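Local coordinates for periplasmic protein (Legionella pneumophila subsp. pneumophila, PDB 4FGQ), which is a calcium-dependent periplasmic protease, probably a cysteine peptidase of the bacterial transglutaminase-like family with the papain-like fold of its clan, at residues Phe89-Tyr94 with Gly183-Leu188; Phe95-Val100 with Asp105-Thr110. One frame throughout, in Å; residues are numbered along the deposited sequence.

Interaction 1 of 2, residues Phe89-Tyr94 with Gly183-Leu188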
ATOM      1  N   PHE A  89      -3.837  -2.352  -2.808  1.00 11.46           N
ATOM      2  CA  PHE A  89      -2.435  -2.372  -3.248  1.00 11.58           C
ATOM      3  C   PHE A  89      -1.621  -1.348  -2.468  1.00 11.67           C
ATOM      4  O   PHE A  89      -0.500  -1.625  -2.021  1.00 11.98           O
ATOM      5  CB  PHE A  89      -2.316  -2.031  -4.740  1.00 12.93           C
ATOM      6  CG  PHE A  89      -2.499  -3.207  -5.675  1.00 12.86           C
ATOM      7  CD1 PHE A  89      -3.734  -3.831  -5.809  1.00 11.90           C
ATOM      8  CD2 PHE A  89      -1.449  -3.638  -6.476  1.00 15.02           C
ATOM      9  CE1 PHE A  89      -3.912  -4.888  -6.683  1.00 12.78           C
ATOM     10  CE2 PHE A  89      -1.626  -4.694  -7.369  1.00 11.80           C
ATOM     11  CZ  PHE A  89      -2.859  -5.329  -7.459  1.00 13.15           C
ATOM     12  N   ALA A  90      -2.174  -0.150  -2.307  1.00 10.51           N
ATOM     13  CA  ALA A  90      -1.446   0.909  -1.610  1.00  9.31           C
ATOM     14  C   ALA A  90      -1.226   0.558  -0.139  1.00 11.01           C
ATOM     15  O   ALA A  90      -0.162   0.835   0.427  1.00 13.10           O
ATOM     16  CB  ALA A  90      -2.181   2.242  -1.744  1.00 12.52           C
ATOM     17  N   ILE A  91      -2.226  -0.077   0.460  1.00 10.05           N
ATOM     18  CA  ILE A  91      -2.157  -0.467   1.866  1.00 10.44           C
ATOM     19  C   ILE A  91      -1.070  -1.510   2.143  1.00 13.55           C
ATOM     20  O   ILE A  91      -0.264  -1.345   3.066  1.00 12.99           O
ATOM     21  CB  ILE A  91      -3.533  -0.938   2.376  1.00 13.71           C
ATOM     22  CG1 ILE A  91      -4.497   0.254   2.453  1.00 11.14           C
ATOM     23  CG2 ILE A  91      -3.384  -1.654   3.721  1.00 15.15           C
ATOM     24  CD1 ILE A  91      -5.969  -0.155   2.558  1.00 15.83           C
ATOM     25  N   ILE A  92      -1.008  -2.568   1.340  1.00 11.93           N
ATOM     26  CA  ILE A  92       0.013  -3.582   1.576  1.00 10.48           C
ATOM     27  C   ILE A  92       1.416  -3.058   1.252  1.00 11.78           C
ATOM     28  O   ILE A  92       2.385  -3.404   1.934  1.00 11.15           O
ATOM     29  CB  ILE A  92      -0.305  -4.955   0.909  1.00 14.41           C
ATOM     30  CG1 ILE A  92       0.716  -6.002   1.362  1.00 14.10           C
ATOM     31  CG2 ILE A  92      -0.331  -4.840  -0.608  1.00 12.06           C
ATOM     32  CD1 ILE A  92       0.244  -7.443   1.195  1.00 12.38           C
ATOM     33  N   LYS A  93       1.529  -2.197   0.242  1.00 10.89           N
ATOM     34  CA  LYS A  93       2.820  -1.577  -0.048  1.00 10.47           C
ATOM     35  C   LYS A  93       3.294  -0.749   1.139  1.00 13.07           C
ATOM     36  O   LYS A  93       4.475  -0.791   1.500  1.00 11.00           O
ATOM     37  CB  LYS A  93       2.737  -0.703  -1.299  1.00 13.18           C
ATOM     38  CG  LYS A  93       2.661  -1.499  -2.602  1.00 12.09           C
ATOM     39  CD  LYS A  93       2.463  -0.557  -3.785  1.00 11.88           C
ATOM     40  CE  LYS A  93       2.096  -1.327  -5.061  1.00 11.31           C
ATOM     41  NZ  LYS A  93       1.880  -0.368  -6.195  1.00 10.94           N
ATOM     42  N   TYR A  94       2.371   0.009   1.725  1.00 11.39           N
ATOM     43  CA  TYR A  94       2.672   0.840   2.886  1.00 11.98           C
ATOM     44  C   TYR A  94       3.205  -0.010   4.043  1.00 11.08           C
ATOM     45  O   TYR A  94       4.298   0.237   4.549  1.00 11.70           O
ATOM     46  CB  TYR A  94       1.438   1.640   3.327  1.00 12.09           C
ATOM     47  CG  TYR A  94       1.585   2.240   4.715  1.00 12.04           C
ATOM     48  CD1 TYR A  94       2.351   3.382   4.926  1.00 12.33           C
ATOM     49  CD2 TYR A  94       0.981   1.640   5.814  1.00 15.84           C
ATOM     50  CE1 TYR A  94       2.491   3.928   6.221  1.00 13.62           C
ATOM     51  CE2 TYR A  94       1.123   2.158   7.088  1.00 16.82           C
ATOM     52  CZ  TYR A  94       1.878   3.297   7.289  1.00 15.70           C
ATOM     53  OH  TYR A  94       2.001   3.794   8.566  1.00 16.54           O
ATOM     54  N   GLY A 183     -12.931   5.496   9.508  1.00 37.83           N
ATOM     55  CA  GLY A 183     -13.498   4.295  10.106  1.00 39.00           C
ATOM     56  C   GLY A 183     -12.967   2.960   9.610  1.00 34.84           C
ATOM     57  O   GLY A 183     -12.672   2.074  10.418  1.00 38.11           O
ATOM     58  N   LYS A 184     -12.848   2.809   8.293  1.00 31.96           N
ATOM     59  CA  LYS A 184     -12.397   1.549   7.705  1.00 31.12           C
ATOM     60  C   LYS A 184     -10.948   1.284   8.033  1.00 29.42           C
ATOM     61  O   LYS A 184     -10.530   0.134   8.128  1.00 28.46           O
ATOM     62  CB  LYS A 184     -12.526   1.583   6.187  1.00 33.69           C
ATOM     63  CG  LYS A 184     -13.927   1.736   5.673  1.00 41.07           C
ATOM     64  CD  LYS A 184     -13.869   2.253   4.254  1.00 40.44           C
ATOM     65  CE  LYS A 184     -15.239   2.280   3.658  1.00 40.65           C
ATOM     66  NZ  LYS A 184     -15.223   2.749   2.245  1.00 38.79           N
ATOM     67  N   TRP A 185     -10.186   2.363   8.162  1.00 28.32           N
ATOM     68  CA  TRP A 185      -8.759   2.293   8.433  1.00 25.04           C
ATOM     69  C   TRP A 185      -8.556   1.898   9.887  1.00 25.59           C
ATOM     70  O   TRP A 185      -7.731   1.043  10.197  1.00 28.84           O
ATOM     71  CB  TRP A 185      -8.122   3.653   8.133  1.00 23.65           C
ATOM     72  CG  TRP A 185      -6.635   3.755   8.355  1.00 23.49           C
ATOM     73  CD1 TRP A 185      -5.997   4.640   9.168  1.00 26.61           C
ATOM     74  CD2 TRP A 185      -5.605   2.969   7.731  1.00 21.71           C
ATOM     75  NE1 TRP A 185      -4.634   4.453   9.102  1.00 25.03           N
ATOM     76  CE2 TRP A 185      -4.368   3.431   8.230  1.00 24.59           C
ATOM     77  CE3 TRP A 185      -5.611   1.917   6.812  1.00 25.00           C
ATOM     78  CZ2 TRP A 185      -3.146   2.880   7.832  1.00 24.35           C
ATOM     79  CZ3 TRP A 185      -4.400   1.368   6.420  1.00 20.79           C
ATOM     80  CH2 TRP A 185      -3.184   1.851   6.929  1.00 20.93           C
ATOM     81  N   ASP A 186      -9.316   2.530  10.775  1.00 27.48           N
ATOM     82  CA  ASP A 186      -9.302   2.167  12.187  1.00 29.97           C
ATOM     83  C   ASP A 186      -9.629   0.683  12.352  1.00 32.91           C
ATOM     84  O   ASP A 186      -8.905  -0.054  13.022  1.00 36.17           O
ATOM     85  CB  ASP A 186     -10.316   3.019  12.951  1.00 38.84           C
ATOM     86  CG  ASP A 186     -10.294   2.759  14.444  1.00 53.29           C
ATOM     87  OD1 ASP A 186      -9.208   2.847  15.058  1.00 56.00           O
ATOM     88  OD2 ASP A 186     -11.372   2.465  15.003  1.00 61.57           O
ATOM     89  N   ALA A 187     -10.718   0.250  11.723  1.00 35.45           N
ATOM     90  CA  ALA A 187     -11.135  -1.149  11.765  1.00 36.26           C
ATOM     91  C   ALA A 187     -10.101  -2.071  11.123  1.00 33.24           C
ATOM     92  O   ALA A 187      -9.887  -3.195  11.582  1.00 29.99           O
ATOM     93  CB  ALA A 187     -12.486  -1.315  11.084  1.00 34.49           C
ATOM     94  N   LEU A 188      -9.472  -1.595  10.053  1.00 26.70           N
ATOM     95  CA  LEU A 188      -8.455  -2.387   9.369  0.90 24.81           C
ATOM     96  C   LEU A 188      -7.279  -2.659  10.302  1.00 26.96           C
ATOM     97  O   LEU A 188      -6.822  -3.802  10.407  1.00 24.73           O
ATOM     98  CB  LEU A 188      -7.976  -1.704   8.072  0.90 21.66           C
ATOM     99  CG  LEU A 188      -6.976  -2.428   7.155  0.90 20.58           C
ATOM    100  CD1 LEU A 188      -7.077  -1.890   5.739  0.90 19.71           C
ATOM    101  CD2 LEU A 188      -5.545  -2.274   7.624  0.90 21.12           C
TER

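Interaction 2 of 2, residues Phe95-Val100 with Asp105-Thr110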
ATOM      1  N   PHE A  95       2.444  -1.014   4.463  1.00 12.75           N
ATOM      2  CA  PHE A  95       2.867  -1.807   5.618  1.00 14.13           C
ATOM      3  C   PHE A  95       4.172  -2.549   5.355  1.00 13.66           C
ATOM      4  O   PHE A  95       5.008  -2.708   6.251  1.00 13.36           O
ATOM      5  CB  PHE A  95       1.758  -2.760   6.078  1.00 14.53           C
ATOM      6  CG  PHE A  95       0.711  -2.086   6.910  1.00 14.08           C
ATOM      7  CD1 PHE A  95       1.021  -1.618   8.183  1.00 17.20           C
ATOM      8  CD2 PHE A  95      -0.575  -1.898   6.419  1.00 14.15           C
ATOM      9  CE1 PHE A  95       0.062  -0.984   8.967  1.00 15.03           C
ATOM     10  CE2 PHE A  95      -1.544  -1.265   7.193  1.00 15.96           C
ATOM     11  CZ  PHE A  95      -1.226  -0.805   8.469  1.00 15.66           C
ATOM     12  N   THR A  96       4.369  -2.973   4.118  1.00 11.23           N
ATOM     13  CA  THR A  96       5.568  -3.728   3.783  1.00 10.91           C
ATOM     14  C   THR A  96       6.791  -2.813   3.813  1.00 14.51           C
ATOM     15  O   THR A  96       7.842  -3.195   4.324  1.00 12.89           O
ATOM     16  CB  THR A  96       5.431  -4.397   2.414  1.00 11.15           C
ATOM     17  OG1 THR A  96       4.315  -5.293   2.452  1.00 12.95           O
ATOM     18  CG2 THR A  96       6.681  -5.201   2.073  1.00 11.84           C
ATOM     19  N   LEU A  97       6.639  -1.592   3.299  1.00 10.74           N
ATOM     20  CA  LEU A  97       7.742  -0.624   3.340  1.00 12.67           C
ATOM     21  C   LEU A  97       8.114  -0.245   4.769  1.00 14.12           C
ATOM     22  O   LEU A  97       9.296  -0.102   5.084  1.00 12.81           O
ATOM     23  CB  LEU A  97       7.427   0.609   2.487  1.00 12.14           C
ATOM     24  CG  LEU A  97       7.653   0.298   0.996  1.00 11.90           C
ATOM     25  CD1 LEU A  97       6.881   1.283   0.121  1.00 11.19           C
ATOM     26  CD2 LEU A  97       9.165   0.339   0.655  1.00 10.00           C
ATOM     27  N   VAL A  98       7.120  -0.087   5.637  1.00 11.80           N
ATOM     28  CA  VAL A  98       7.399   0.170   7.052  1.00 13.77           C
ATOM     29  C   VAL A  98       8.179  -1.012   7.634  1.00 13.76           C
ATOM     30  O   VAL A  98       9.158  -0.832   8.362  1.00 16.28           O
ATOM     31  CB  VAL A  98       6.099   0.443   7.843  1.00 14.96           C
ATOM     32  CG1 VAL A  98       6.373   0.449   9.348  1.00 18.91           C
ATOM     33  CG2 VAL A  98       5.469   1.765   7.382  1.00 12.46           C
ATOM     34  N   ALA A  99       7.778  -2.225   7.261  1.00 13.32           N
ATOM     35  CA  ALA A  99       8.443  -3.435   7.746  1.00 12.43           C
ATOM     36  C   ALA A  99       9.912  -3.547   7.332  1.00 14.00           C
ATOM     37  O   ALA A  99      10.715  -4.132   8.067  1.00 16.47           O
ATOM     38  CB  ALA A  99       7.673  -4.697   7.309  1.00 13.07           C
ATOM     39  N   VAL A 100      10.277  -3.013   6.164  1.00 12.44           N
ATOM     40  CA  VAL A 100      11.661  -3.154   5.712  1.00 13.97           C
ATOM     41  C   VAL A 100      12.520  -2.002   6.206  1.00 14.77           C
ATOM     42  O   VAL A 100      13.744  -2.011   6.040  1.00 17.99           O
ATOM     43  CB  VAL A 100      11.814  -3.326   4.171  1.00 17.26           C
ATOM     44  CG1 VAL A 100      10.930  -4.461   3.649  1.00 18.53           C
ATOM     45  CG2 VAL A 100      11.505  -2.045   3.454  1.00 18.81           C
ATOM     46  N   ASP A 105       6.697   7.978   8.708  1.00 16.38           N
ATOM     47  CA  ASP A 105       6.356   9.381   8.454  1.00 18.83           C
ATOM     48  C   ASP A 105       6.675   9.847   7.028  1.00 17.51           C
ATOM     49  O   ASP A 105       6.172  10.880   6.586  1.00 17.46           O
ATOM     50  CB  ASP A 105       6.895  10.354   9.527  1.00 26.49           C
ATOM     51  CG  ASP A 105       8.410  10.359   9.631  1.00 33.71           C
ATOM     52  OD1 ASP A 105       8.929  11.136  10.460  1.00 38.90           O
ATOM     53  OD2 ASP A 105       9.088   9.597   8.911  1.00 32.97           O
ATOM     54  N   GLN A 106       7.464   9.071   6.292  1.00 13.31           N
ATOM     55  CA  GLN A 106       7.730   9.408   4.891  1.00 12.83           C
ATOM     56  C   GLN A 106       6.729   8.797   3.931  1.00 14.73           C
ATOM     57  O   GLN A 106       6.854   8.960   2.719  1.00 13.82           O
ATOM     58  CB  GLN A 106       9.126   8.939   4.483  1.00 12.16           C
ATOM     59  CG  GLN A 106      10.217   9.640   5.248  1.00 12.49           C
ATOM     60  CD  GLN A 106      11.601   9.268   4.751  1.00 17.76           C
ATOM     61  OE1 GLN A 106      12.403   8.679   5.485  1.00 21.65           O
ATOM     62  NE2 GLN A 106      11.890   9.611   3.495  1.00 14.87           N
ATOM     63  N   LEU A 107       5.763   8.062   4.464  1.00 11.99           N
ATOM     64  CA  LEU A 107       4.821   7.343   3.618  1.00 11.12           C
ATOM     65  C   LEU A 107       3.401   7.766   3.917  1.00 15.46           C
ATOM     66  O   LEU A 107       2.969   7.747   5.069  1.00 17.28           O
ATOM     67  CB  LEU A 107       4.953   5.835   3.844  1.00 12.76           C
ATOM     68  CG  LEU A 107       6.299   5.223   3.447  1.00 14.63           C
ATOM     69  CD1 LEU A 107       6.428   3.836   4.034  1.00 15.85           C
ATOM     70  CD2 LEU A 107       6.405   5.161   1.930  1.00 15.35           C
ATOM     71  N   ARG A 108       2.666   8.153   2.880  1.00 12.08           N
ATOM     72  CA  ARG A 108       1.260   8.488   3.066  1.00 10.98           C
ATOM     73  C   ARG A 108       0.436   7.857   1.984  1.00 12.75           C
ATOM     74  O   ARG A 108       0.659   8.120   0.802  1.00 13.31           O
ATOM     75  CB  ARG A 108       1.056  10.004   3.067  1.00 13.76           C
ATOM     76  CG  ARG A 108       1.696  10.689   4.257  1.00 16.80           C
ATOM     77  CD  ARG A 108       1.388  12.159   4.316  1.00 18.08           C
ATOM     78  NE  ARG A 108       2.153  12.802   5.386  1.00 21.84           N
ATOM     79  CZ  ARG A 108       2.172  14.114   5.614  1.00 28.12           C
ATOM     80  NH1 ARG A 108       1.466  14.933   4.848  1.00 32.98           N
ATOM     81  NH2 ARG A 108       2.906  14.602   6.604  1.00 27.13           N
ATOM     82  N   ILE A 109      -0.498   6.998   2.386  1.00 12.28           N
ATOM     83  CA  ILE A 109      -1.443   6.424   1.450  1.00 11.61           C
ATOM     84  C   ILE A 109      -2.334   7.569   0.980  1.00 12.41           C
ATOM     85  O   ILE A 109      -2.878   8.318   1.800  1.00 13.20           O
ATOM     86  CB  ILE A 109      -2.277   5.331   2.126  1.00 13.03           C
ATOM     87  CG1 ILE A 109      -1.359   4.219   2.665  1.00 13.28           C
ATOM     88  CG2 ILE A 109      -3.317   4.770   1.156  1.00 12.68           C
ATOM     89  CD1 ILE A 109      -2.047   3.279   3.685  1.00 13.04           C
ATOM     90  N   THR A 110      -2.485   7.725  -0.336  1.00 11.12           N
ATOM     91  CA  THR A 110      -3.097   8.938  -0.877  1.00 10.31           C
ATOM     92  C   THR A 110      -4.321   8.646  -1.724  1.00 12.17           C
ATOM     93  O   THR A 110      -4.240   7.904  -2.699  1.00 11.56           O
ATOM     94  CB  THR A 110      -2.103   9.712  -1.758  1.00 12.94           C
ATOM     95  OG1 THR A 110      -0.957  10.058  -0.974  1.00 13.53           O
ATOM     96  CG2 THR A 110      -2.729  10.999  -2.296  1.00 15.36           C
TER

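Interaction 1 of 2, residues Phe89-Tyr94 with Gly183-Leu188
The nearest CA atoms of the two helical segments are those of Ile91 and Trp185, 9.7 Å apart, while the axes of the short segments pass at 13.6 Å with an angle of 45° between their N-to-C directions. A gap that wide is bridged by bulky apolar side chains, and no hydrogen bond crosses it. Ile91 points at the other helix and divides its work. Its CG1 lies 4.1 Å from Trp185 CZ3, with CG2 nearly as close to the same carbon. Its terminal CD1 meets Leu188 CD1 tip to tip at 3.8 Å in one of two modelled conformers of the leucine, so this touch is less certain. The indole swings in because CG of Trp185 stands anti to the backbone N (chi1 -180°), which carries the six-membered ring past Ile91, the two side chains running alongside in opposite directions. At the neighbouring ring atom, Tyr94 CD2 comes 4.3 Å from Trp185 CH2, near the indole plane at its edge.

The polar ends of both aromatic residues are held outside the pair: Trp185 NE1 bonds to the carbonyl of Asn160, and Tyr94 OH to Ser104 OG and the backbone N of Ala161. These bonds probably help set the rings' positions. Phe159 adds an edge-to-face ring contact to Trp185. This is buried apolar helix-to-helix packing between the central helix 86-100 and the C-terminal helix 183-192, with the Ile91 side chain about 5 Å from those of Glu87 and Asp88, residues of the calcium site, which is empty in this chain.

Interaction 2 of 2, residues Phe95-Val100 with Asp105-Thr110
Leu107 reaches from the first residue of strand 107-114 to the helix, and its CD1 methyl makes both apolar contacts of this pair of segments. It sits 3.7 Å from Leu97 CB, at the root of that side chain, and 4.1 Å from Val98 CG2. One methyl therefore rests against two consecutive residues of the helix. With Leu107 CG anti to the carbonyl carbon (chi1 -64°) and the chain then extended, CD1 is carried out toward the helix. The two branched side chains of Val98 and Leu107 cross obliquely, and the Val98 methyl that touches is the one beside its backbone N. Leu97 itself continues past the contact to Leu124 of the neighbouring strand and to Leu47 and Val50 of helix 43-55. Leu97 and Leu107 are buried, whereas Val98 keeps part of its surface in solvent.

This is helix-on-sheet packing: the later part of helix 86-100 lies against one face of the antiparallel sheet, and a short connection ending in a 3-10 turn at Asp105 and Gln106 brings the chain round into strand 107-114. In the papain-like clan to which the family belongs, a central helix packed against such a sheet is a defining feature.

Hydrogen bonds serve each segment separately, none passing between them. In the helix, Ala99 N donates to Phe95 O at 3.0 Å. On the strand side, Arg108 and Ile109 pair through their backbones with Ser125 and Phe159, on the two adjoining strands, and Leu107 O accepts from Asn160 ND2.

Cation-pi contacts tie the Arg108 side chain to Trp165 and Tyr127.

Helix 86-100 serves both contacts: its 89-94 part faces helix 183-192 in interaction 1, and its 95-100 part faces strand 107-114 in interaction 2. Their centres are 11 Å apart, each about 7 Å from the centre of the chain. Along the sequence interaction 2 is local and nested inside the long loop that interaction 1 closes. The two touch directly: Trp185 CH2 lies 3.5 Å from Phe95 CE2 and 3.7 Å from Ile109 CD1, while Tyr94 CD1 packs on Leu107 CB at 3.7 Å. Central helix, sheet and C-terminal helix thus share one continuous apolar core, in which the chain's last helix is packed against the other two.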